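PDB 2XHE: Syntaxin1 from Monosiga brevicollis, which probably acts as a SNAP receptor (SNARE) protein of the syntaxin family, binding other SNAREs in membrane transport. Local coordinates for residues 42-54 with 132-144. Numbering follows the deposited sequence.
Sequences FMADFFNRVKRIR and DLRIRQSQHSSLS
Arg-54 reaches across to Gln-139 end-on, NH1 and NH2 both donating to the single OE1, at 3.1 and 3.2 Å. The acceptor lies in the guanidinium plane, and the two bonds, both moderately bent, fit a symmetric two-pronged grip. Leu-143 CD2 sits over the centre of one guanidinium face, 3.7 Å from CZ of Arg-54, while its other methyl, CD1, rests against Val-50 CB and CG1. In Gln-139, CG stands anti to the carbonyl carbon (chi1 -68°), which places it at the ring edge of Phe-46, 3.6 Å from CZ; the bend at chi2 then turns the amide towards Arg-54. Over a face of the same ring comes Arg-136 CG, a CH-pi contact 4.3 Å from the centroid and 16° off the normal. Towards the N-terminal ends, Arg-136 NE approaches Met-43 SD, and Ile-135 CG2 touches Phe-46 and Phe-47. In the second shell, Asn-115 hydrogen-bonds Arg-136 NH1, and Ile-111 of helix 80-116 packs on Phe-46. The axes of 44-54 and 132-144 run nearly parallel, 14° apart and 11.1 Å at closest; these are the beginnings of helices 44-72 and 131-171, consistent with the N-terminal helical bundle of syntaxins. A chain of another protein also binds Gln-139 NE2 and Asp-132 OD2. The amide thus serves two partners at once, its oxygen joining the two helices and its nitrogen the neighbouring protein, beside an apolar and aromatic seam.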
ATOM      1  N   PHE B  42     -10.890 -30.570 -14.503  1.00136.12           N
ATOM      2  CA  PHE B  42     -10.191 -29.898 -13.406  1.00128.61           C
ATOM      3  C   PHE B  42     -11.128 -29.079 -12.520  1.00113.20           C
ATOM      4  O   PHE B  42     -11.424 -27.919 -12.807  1.00 88.53           O
ATOM      5  CB  PHE B  42      -9.038 -29.026 -13.910  1.00126.39           C
ATOM      6  CG  PHE B  42      -8.331 -28.276 -12.820  1.00124.75           C
ATOM      7  CD1 PHE B  42      -7.584 -28.953 -11.867  1.00118.04           C
ATOM      8  CD2 PHE B  42      -8.416 -26.898 -12.740  1.00127.51           C
ATOM      9  CE1 PHE B  42      -6.939 -28.272 -10.859  1.00109.92           C
ATOM     10  CE2 PHE B  42      -7.769 -26.208 -11.733  1.00125.11           C
ATOM     11  CZ  PHE B  42      -7.029 -26.898 -10.791  1.00116.90           C
ATOM     12  N   MET B  43     -11.596 -29.712 -11.448  1.00118.89           N
ATOM     13  CA  MET B  43     -12.436 -29.058 -10.453  1.00115.61           C
ATOM     14  C   MET B  43     -13.686 -28.422 -11.062  1.00101.14           C
ATOM     15  O   MET B  43     -14.064 -27.300 -10.724  1.00 91.68           O
ATOM     16  CB  MET B  43     -11.611 -28.032  -9.688  1.00123.89           C
ATOM     17  CG  MET B  43     -10.300 -28.605  -9.180  1.00126.50           C
ATOM     18  SD  MET B  43      -9.871 -27.992  -7.546  1.00133.67           S
ATOM     19  CE  MET B  43      -9.585 -26.278  -7.925  1.00 45.13           C
ATOM     20  N   ALA B  44     -14.334 -29.168 -11.949  1.00 98.19           N
ATOM     21  CA  ALA B  44     -15.507 -28.674 -12.667  1.00104.74           C
ATOM     22  C   ALA B  44     -16.638 -28.218 -11.745  1.00103.59           C
ATOM     23  O   ALA B  44     -17.188 -27.130 -11.918  1.00106.26           O
ATOM     24  CB  ALA B  44     -16.008 -29.717 -13.649  1.00107.22           C
ATOM     25  N   ASP B  45     -16.991 -29.041 -10.767  1.00 95.65           N
ATOM     26  CA  ASP B  45     -18.068 -28.656  -9.865  1.00 89.21           C
ATOM     27  C   ASP B  45     -17.713 -27.408  -9.075  1.00 92.87           C
ATOM     28  O   ASP B  45     -18.565 -26.546  -8.864  1.00 90.76           O
ATOM     29  CB  ASP B  45     -18.451 -29.788  -8.916  1.00 97.89           C
ATOM     30  CG  ASP B  45     -19.828 -29.579  -8.296  1.00122.48           C
ATOM     31  OD1 ASP B  45     -20.502 -28.578  -8.639  1.00122.55           O
ATOM     32  OD2 ASP B  45     -20.245 -30.420  -7.471  1.00138.41           O
ATOM     33  N   PHE B  46     -16.457 -27.313  -8.634  1.00 97.68           N
ATOM     34  CA  PHE B  46     -16.000 -26.154  -7.864  1.00 94.52           C
ATOM     35  C   PHE B  46     -16.142 -24.820  -8.617  1.00 88.89           C
ATOM     36  O   PHE B  46     -16.785 -23.884  -8.123  1.00 83.84           O
ATOM     37  CB  PHE B  46     -14.563 -26.351  -7.375  1.00 96.10           C
ATOM     38  CG  PHE B  46     -13.938 -25.104  -6.816  1.00 94.42           C
ATOM     39  CD1 PHE B  46     -14.186 -24.712  -5.512  1.00 95.56           C
ATOM     40  CD2 PHE B  46     -13.109 -24.317  -7.599  1.00 91.77           C
ATOM     41  CE1 PHE B  46     -13.617 -23.563  -4.996  1.00 92.00           C
ATOM     42  CE2 PHE B  46     -12.539 -23.169  -7.091  1.00 91.35           C
ATOM     43  CZ  PHE B  46     -12.793 -22.791  -5.788  1.00 92.59           C
ATOM     44  N   PHE B  47     -15.553 -24.721  -9.805  1.00 81.56           N
ATOM     45  CA  PHE B  47     -15.648 -23.471 -10.564  1.00 88.33           C
ATOM     46  C   PHE B  47     -17.097 -23.110 -10.886  1.00 88.92           C
ATOM     47  O   PHE B  47     -17.425 -21.943 -11.145  1.00 86.86           O
ATOM     48  CB  PHE B  47     -14.782 -23.514 -11.817  1.00 78.78           C
ATOM     49  CG  PHE B  47     -13.323 -23.418 -11.526  1.00 81.99           C
ATOM     50  CD1 PHE B  47     -12.705 -22.179 -11.427  1.00 81.23           C
ATOM     51  CD2 PHE B  47     -12.567 -24.561 -11.316  1.00 80.03           C
ATOM     52  CE1 PHE B  47     -11.360 -22.082 -11.151  1.00 77.71           C
ATOM     53  CE2 PHE B  47     -11.222 -24.472 -11.040  1.00 79.32           C
ATOM     54  CZ  PHE B  47     -10.616 -23.227 -10.959  1.00 82.25           C
ATOM     55  N   ASN B  48     -17.946 -24.135 -10.856  1.00 74.59           N
ATOM     56  CA  ASN B  48     -19.387 -23.994 -10.934  1.00 66.35           C
ATOM     57  C   ASN B  48     -19.958 -23.204  -9.757  1.00 79.02           C
ATOM     58  O   ASN B  48     -20.717 -22.246  -9.944  1.00 75.71           O
ATOM     59  CB  ASN B  48     -19.994 -25.383 -10.917  1.00 85.13           C
ATOM     60  CG  ASN B  48     -20.835 -25.665 -12.123  1.00 99.60           C
ATOM     61  OD1 ASN B  48     -20.428 -25.407 -13.260  1.00100.98           O
ATOM     62  ND2 ASN B  48     -22.021 -26.221 -11.889  1.00101.32           N
ATOM     63  N   ARG B  49     -19.608 -23.619  -8.538  1.00 82.86           N
ATOM     64  CA  ARG B  49     -20.116 -22.952  -7.349  1.00 87.08           C
ATOM     65  C   ARG B  49     -19.681 -21.492  -7.323  1.00 94.90           C
ATOM     66  O   ARG B  49     -20.471 -20.610  -6.978  1.00 99.26           O
ATOM     67  CB  ARG B  49     -19.642 -23.621  -6.054  1.00 93.42           C
ATOM     68  CG  ARG B  49     -19.444 -25.119  -6.095  1.00 96.19           C
ATOM     69  CD  ARG B  49     -19.420 -25.660  -4.673  1.00 92.10           C
ATOM     70  NE  ARG B  49     -20.776 -25.773  -4.160  1.00 94.40           N
ATOM     71  CZ  ARG B  49     -21.479 -26.901  -4.208  1.00106.31           C
ATOM     72  NH1 ARG B  49     -20.916 -27.991  -4.718  1.00104.43           N
ATOM     73  NH2 ARG B  49     -22.727 -26.949  -3.741  1.00106.04           N
ATOM     74  N   VAL B  50     -18.425 -21.216  -7.663  1.00 83.73           N
ATOM     75  CA  VAL B  50     -17.985 -19.832  -7.549  1.00 85.25           C
ATOM     76  C   VAL B  50     -18.575 -18.936  -8.644  1.00 76.61           C
ATOM     77  O   VAL B  50     -18.914 -17.777  -8.381  1.00 66.11           O
ATOM     78  CB  VAL B  50     -16.449 -19.658  -7.290  1.00102.94           C
ATOM     79  CG1 VAL B  50     -16.042 -20.409  -6.023  1.00 96.09           C
ATOM     80  CG2 VAL B  50     -15.612 -20.108  -8.453  1.00 45.47           C
ATOM     81  N   LYS B  51     -18.740 -19.481  -9.850  1.00 78.43           N
ATOM     82  CA  LYS B  51     -19.566 -18.818 -10.862  1.00 73.42           C
ATOM     83  C   LYS B  51     -20.954 -18.542 -10.270  1.00 80.48           C
ATOM     84  O   LYS B  51     -21.429 -17.403 -10.296  1.00 78.12           O
ATOM     85  CB  LYS B  51     -19.705 -19.673 -12.119  1.00 65.07           C
ATOM     86  CG  LYS B  51     -19.310 -18.962 -13.410  1.00 71.97           C
ATOM     87  CD  LYS B  51     -20.043 -17.649 -13.573  1.00 80.07           C
ATOM     88  CE  LYS B  51     -19.427 -16.833 -14.696  1.00 90.52           C
ATOM     89  NZ  LYS B  51     -20.381 -15.812 -15.224  1.00102.35           N
ATOM     90  N   ARG B  52     -21.589 -19.583  -9.727  1.00 75.03           N
ATOM     91  CA  ARG B  52     -22.888 -19.440  -9.074  1.00 68.20           C
ATOM     92  C   ARG B  52     -22.880 -18.324  -8.030  1.00 75.77           C
ATOM     93  O   ARG B  52     -23.771 -17.465  -8.053  1.00 71.08           O
ATOM     94  CB  ARG B  52     -23.343 -20.758  -8.429  1.00 83.05           C
ATOM     95  CG  ARG B  52     -24.815 -21.118  -8.692  1.00 91.98           C
ATOM     96  CD  ARG B  52     -25.478 -21.873  -7.537  1.00 91.48           C
ATOM     97  NE  ARG B  52     -24.635 -22.905  -6.933  1.00 94.68           N
ATOM     98  CZ  ARG B  52     -24.148 -23.961  -7.580  1.00105.05           C
ATOM     99  NH1 ARG B  52     -23.395 -24.844  -6.932  1.00102.30           N
ATOM    100  NH2 ARG B  52     -24.402 -24.132  -8.875  1.00105.91           N
ATOM    101  N   ILE B  53     -21.887 -18.351  -7.123  1.00 65.72           N
ATOM    102  CA  ILE B  53     -21.762 -17.348  -6.058  1.00 66.81           C
ATOM    103  C   ILE B  53     -21.557 -15.947  -6.642  1.00 73.21           C
ATOM    104  O   ILE B  53     -22.285 -15.012  -6.289  1.00 72.07           O
ATOM    105  CB  ILE B  53     -20.619 -17.690  -5.035  1.00 76.51           C
ATOM    106  CG1 ILE B  53     -20.862 -19.043  -4.368  1.00 76.11           C
ATOM    107  CG2 ILE B  53     -20.487 -16.618  -3.943  1.00 54.70           C
ATOM    108  CD1 ILE B  53     -19.621 -19.667  -3.839  1.00 63.37           C
ATOM    109  N   ARG B  54     -20.584 -15.795  -7.543  1.00 79.59           N
ATOM    110  CA  ARG B  54     -20.394 -14.498  -8.195  1.00 78.19           C
ATOM    111  C   ARG B  54     -21.721 -14.021  -8.777  1.00 85.50           C
ATOM    112  O   ARG B  54     -22.168 -12.908  -8.490  1.00 89.96           O
ATOM    113  CB  ARG B  54     -19.331 -14.544  -9.297  1.00 66.86           C
ATOM    114  CG  ARG B  54     -17.948 -14.927  -8.837  1.00 61.67           C
ATOM    115  CD  ARG B  54     -16.877 -14.295  -9.702  1.00 66.02           C
ATOM    116  NE  ARG B  54     -15.691 -14.030  -8.901  1.00 81.40           N
ATOM    117  CZ  ARG B  54     -14.926 -14.981  -8.378  1.00 89.77           C
ATOM    118  NH1 ARG B  54     -15.222 -16.259  -8.608  1.00 84.49           N
ATOM    119  NH2 ARG B  54     -13.868 -14.657  -7.628  1.00 85.74           N
ATOM    120  N   ASP B 132      -4.430 -26.708  -6.548  1.00108.47           N
ATOM    121  CA  ASP B 132      -5.845 -26.986  -6.294  1.00105.70           C
ATOM    122  C   ASP B 132      -6.315 -26.267  -5.032  1.00 98.48           C
ATOM    123  O   ASP B 132      -7.226 -25.440  -5.075  1.00 93.10           O
ATOM    124  CB  ASP B 132      -6.087 -28.493  -6.128  1.00109.77           C
ATOM    125  CG  ASP B 132      -5.465 -29.319  -7.243  1.00120.37           C
ATOM    126  OD1 ASP B 132      -4.243 -29.594  -7.179  1.00122.94           O
ATOM    127  OD2 ASP B 132      -6.203 -29.707  -8.178  1.00123.14           O
ATOM    128  N   LEU B 133      -5.678 -26.592  -3.910  1.00 95.46           N
ATOM    129  CA  LEU B 133      -6.069 -26.057  -2.609  1.00 91.51           C
ATOM    130  C   LEU B 133      -5.787 -24.553  -2.479  1.00 89.87           C
ATOM    131  O   LEU B 133      -6.551 -23.825  -1.838  1.00 88.94           O
ATOM    132  CB  LEU B 133      -5.408 -26.856  -1.474  1.00 85.46           C
ATOM    133  CG  LEU B 133      -5.681 -26.400  -0.039  1.00 90.38           C
ATOM    134  CD1 LEU B 133      -7.163 -26.325   0.239  1.00 92.05           C
ATOM    135  CD2 LEU B 133      -5.011 -27.330   0.944  1.00102.45           C
ATOM    136  N   ARG B 134      -4.701 -24.090  -3.094  1.00 80.90           N
ATOM    137  CA  ARG B 134      -4.395 -22.662  -3.118  1.00 77.06           C
ATOM    138  C   ARG B 134      -5.520 -21.861  -3.775  1.00 81.41           C
ATOM    139  O   ARG B 134      -5.998 -20.871  -3.207  1.00 74.97           O
ATOM    140  CB  ARG B 134      -3.071 -22.406  -3.836  1.00 81.67           C
ATOM    141  CG  ARG B 134      -1.832 -22.803  -3.037  1.00 90.04           C
ATOM    142  CD  ARG B 134      -0.570 -22.625  -3.872  1.00 88.82           C
ATOM    143  NE  ARG B 134      -0.510 -21.287  -4.454  1.00 82.19           N
ATOM    144  CZ  ARG B 134       0.034 -21.010  -5.634  1.00 78.23           C
ATOM    145  NH1 ARG B 134       0.565 -21.982  -6.365  1.00 80.27           N
ATOM    146  NH2 ARG B 134       0.035 -19.764  -6.086  1.00 69.72           N
ATOM    147  N   ILE B 135      -5.932 -22.298  -4.970  1.00 77.86           N
ATOM    148  CA  ILE B 135      -7.035 -21.687  -5.709  1.00 72.07           C
ATOM    149  C   ILE B 135      -8.328 -21.718  -4.909  1.00 78.63           C
ATOM    150  O   ILE B 135      -9.018 -20.709  -4.786  1.00 85.14           O
ATOM    151  CB  ILE B 135      -7.258 -22.393  -7.061  1.00 76.48           C
ATOM    152  CG1 ILE B 135      -6.171 -21.984  -8.054  1.00 74.98           C
ATOM    153  CG2 ILE B 135      -8.632 -22.065  -7.637  1.00 72.35           C
ATOM    154  CD1 ILE B 135      -6.000 -22.942  -9.205  1.00 65.71           C
ATOM    155  N   ARG B 136      -8.654 -22.879  -4.360  1.00 78.84           N
ATOM    156  CA  ARG B 136      -9.852 -23.007  -3.542  1.00 88.19           C
ATOM    157  C   ARG B 136      -9.859 -21.993  -2.397  1.00 85.67           C
ATOM    158  O   ARG B 136     -10.877 -21.357  -2.123  1.00 81.51           O
ATOM    159  CB  ARG B 136      -9.965 -24.427  -2.982  1.00100.59           C
ATOM    160  CG  ARG B 136     -10.113 -25.517  -4.036  1.00 97.05           C
ATOM    161  CD  ARG B 136     -10.119 -26.905  -3.402  1.00 94.76           C
ATOM    162  NE  ARG B 136     -11.099 -27.767  -4.049  1.00101.35           N
ATOM    163  CZ  ARG B 136     -12.374 -27.844  -3.689  1.00 94.45           C
ATOM    164  NH1 ARG B 136     -12.816 -27.120  -2.671  1.00 88.36           N
ATOM    165  NH2 ARG B 136     -13.203 -28.643  -4.351  1.00 91.13           N
ATOM    166  N   GLN B 137      -8.715 -21.844  -1.733  1.00 87.93           N
ATOM    167  CA  GLN B 137      -8.604 -20.952  -0.584  1.00 81.94           C
ATOM    168  C   GLN B 137      -8.727 -19.474  -0.940  1.00 78.21           C
ATOM    169  O   GLN B 137      -9.390 -18.728  -0.224  1.00 81.34           O
ATOM    170  CB  GLN B 137      -7.315 -21.219   0.187  1.00 86.34           C
ATOM    171  CG  GLN B 137      -7.380 -22.473   1.042  1.00 92.13           C
ATOM    172  CD  GLN B 137      -6.044 -22.849   1.659  1.00 90.45           C
ATOM    173  OE1 GLN B 137      -4.997 -22.297   1.303  1.00 92.18           O
ATOM    174  NE2 GLN B 137      -6.076 -23.806   2.581  1.00 80.70           N
ATOM    175  N   SER B 138      -8.112 -19.045  -2.040  1.00 68.35           N
ATOM    176  CA  SER B 138      -8.255 -17.648  -2.448  1.00 67.65           C
ATOM    177  C   SER B 138      -9.658 -17.327  -2.958  1.00 78.96           C
ATOM    178  O   SER B 138     -10.165 -16.233  -2.716  1.00 88.03           O
ATOM    179  CB  SER B 138      -7.184 -17.223  -3.452  1.00 64.74           C
ATOM    180  OG  SER B 138      -7.045 -18.174  -4.476  1.00 79.40           O
ATOM    181  N   GLN B 139     -10.285 -18.281  -3.646  1.00 78.01           N
ATOM    182  CA  GLN B 139     -11.683 -18.139  -4.056  1.00 75.99           C
ATOM    183  C   GLN B 139     -12.597 -18.040  -2.833  1.00 75.62           C
ATOM    184  O   GLN B 139     -13.461 -17.157  -2.743  1.00 76.16           O
ATOM    185  CB  GLN B 139     -12.139 -19.330  -4.919  1.00 71.53           C
ATOM    186  CG  GLN B 139     -11.505 -19.450  -6.308  1.00 72.65           C
ATOM    187  CD  GLN B 139     -11.978 -18.382  -7.289  1.00 73.74           C
ATOM    188  OE1 GLN B 139     -12.886 -17.601  -7.005  1.00 70.51           O
ATOM    189  NE2 GLN B 139     -11.347 -18.345  -8.451  1.00 74.58           N
ATOM    190  N   HIS B 140     -12.410 -18.963  -1.897  1.00 61.47           N
ATOM    191  CA  HIS B 140     -13.260 -19.022  -0.716  1.00 65.75           C
ATOM    192  C   HIS B 140     -13.186 -17.724   0.090  1.00 78.67           C
ATOM    193  O   HIS B 140     -14.213 -17.189   0.520  1.00 72.23           O
ATOM    194  CB  HIS B 140     -12.873 -20.216   0.158  1.00 73.86           C
ATOM    195  CG  HIS B 140     -13.782 -20.421   1.330  1.00 90.44           C
ATOM    196  ND1 HIS B 140     -14.887 -19.632   1.559  1.00 96.68           N
ATOM    197  CD2 HIS B 140     -13.749 -21.325   2.336  1.00102.64           C
ATOM    198  CE1 HIS B 140     -15.497 -20.039   2.659  1.00103.40           C
ATOM    199  NE2 HIS B 140     -14.828 -21.067   3.148  1.00108.76           N
ATOM    200  N   SER B 141     -11.965 -17.223   0.287  1.00 82.66           N
ATOM    201  CA  SER B 141     -11.745 -16.000   1.043  1.00 75.31           C
ATOM    202  C   SER B 141     -12.350 -14.800   0.338  1.00 78.38           C
ATOM    203  O   SER B 141     -13.195 -14.093   0.893  1.00 79.60           O
ATOM    204  CB  SER B 141     -10.253 -15.767   1.254  1.00 88.98           C
ATOM    205  OG  SER B 141      -9.716 -16.752   2.120  1.00111.15           O
ATOM    206  N   SER B 142     -11.912 -14.573  -0.892  1.00 74.04           N
ATOM    207  CA  SER B 142     -12.361 -13.420  -1.654  1.00 70.61           C
ATOM    208  C   SER B 142     -13.893 -13.269  -1.660  1.00 77.00           C
ATOM    209  O   SER B 142     -14.420 -12.176  -1.426  1.00 77.80           O
ATOM    210  CB  SER B 142     -11.817 -13.501  -3.078  1.00 68.94           C
ATOM    211  OG  SER B 142     -12.182 -12.352  -3.822  1.00 87.19           O
ATOM    212  N   LEU B 143     -14.601 -14.365  -1.921  1.00 65.98           N
ATOM    213  CA  LEU B 143     -16.046 -14.307  -2.112  1.00 74.81           C
ATOM    214  C   LEU B 143     -16.810 -14.116  -0.800  1.00 70.40           C
ATOM    215  O   LEU B 143     -17.835 -13.421  -0.757  1.00 59.67           O
ATOM    216  CB  LEU B 143     -16.544 -15.559  -2.854  1.00 80.65           C
ATOM    217  CG  LEU B 143     -16.112 -15.684  -4.320  1.00 85.04           C
ATOM    218  CD1 LEU B 143     -16.430 -17.063  -4.873  1.00 82.42           C
ATOM    219  CD2 LEU B 143     -16.755 -14.598  -5.175  1.00 91.02           C
ATOM    220  N   SER B 144     -16.320 -14.738   0.267  1.00 65.22           N
ATOM    221  CA  SER B 144     -16.921 -14.532   1.572  1.00 72.63           C
ATOM    222  C   SER B 144     -16.899 -13.051   1.919  1.00 68.80           C
ATOM    223  O   SER B 144     -17.883 -12.506   2.410  1.00 65.84           O
ATOM    224  CB  SER B 144     -16.193 -15.346   2.626  1.00 72.61           C
ATOM    225  OG  SER B 144     -16.266 -16.719   2.307  1.00 75.57           O
TER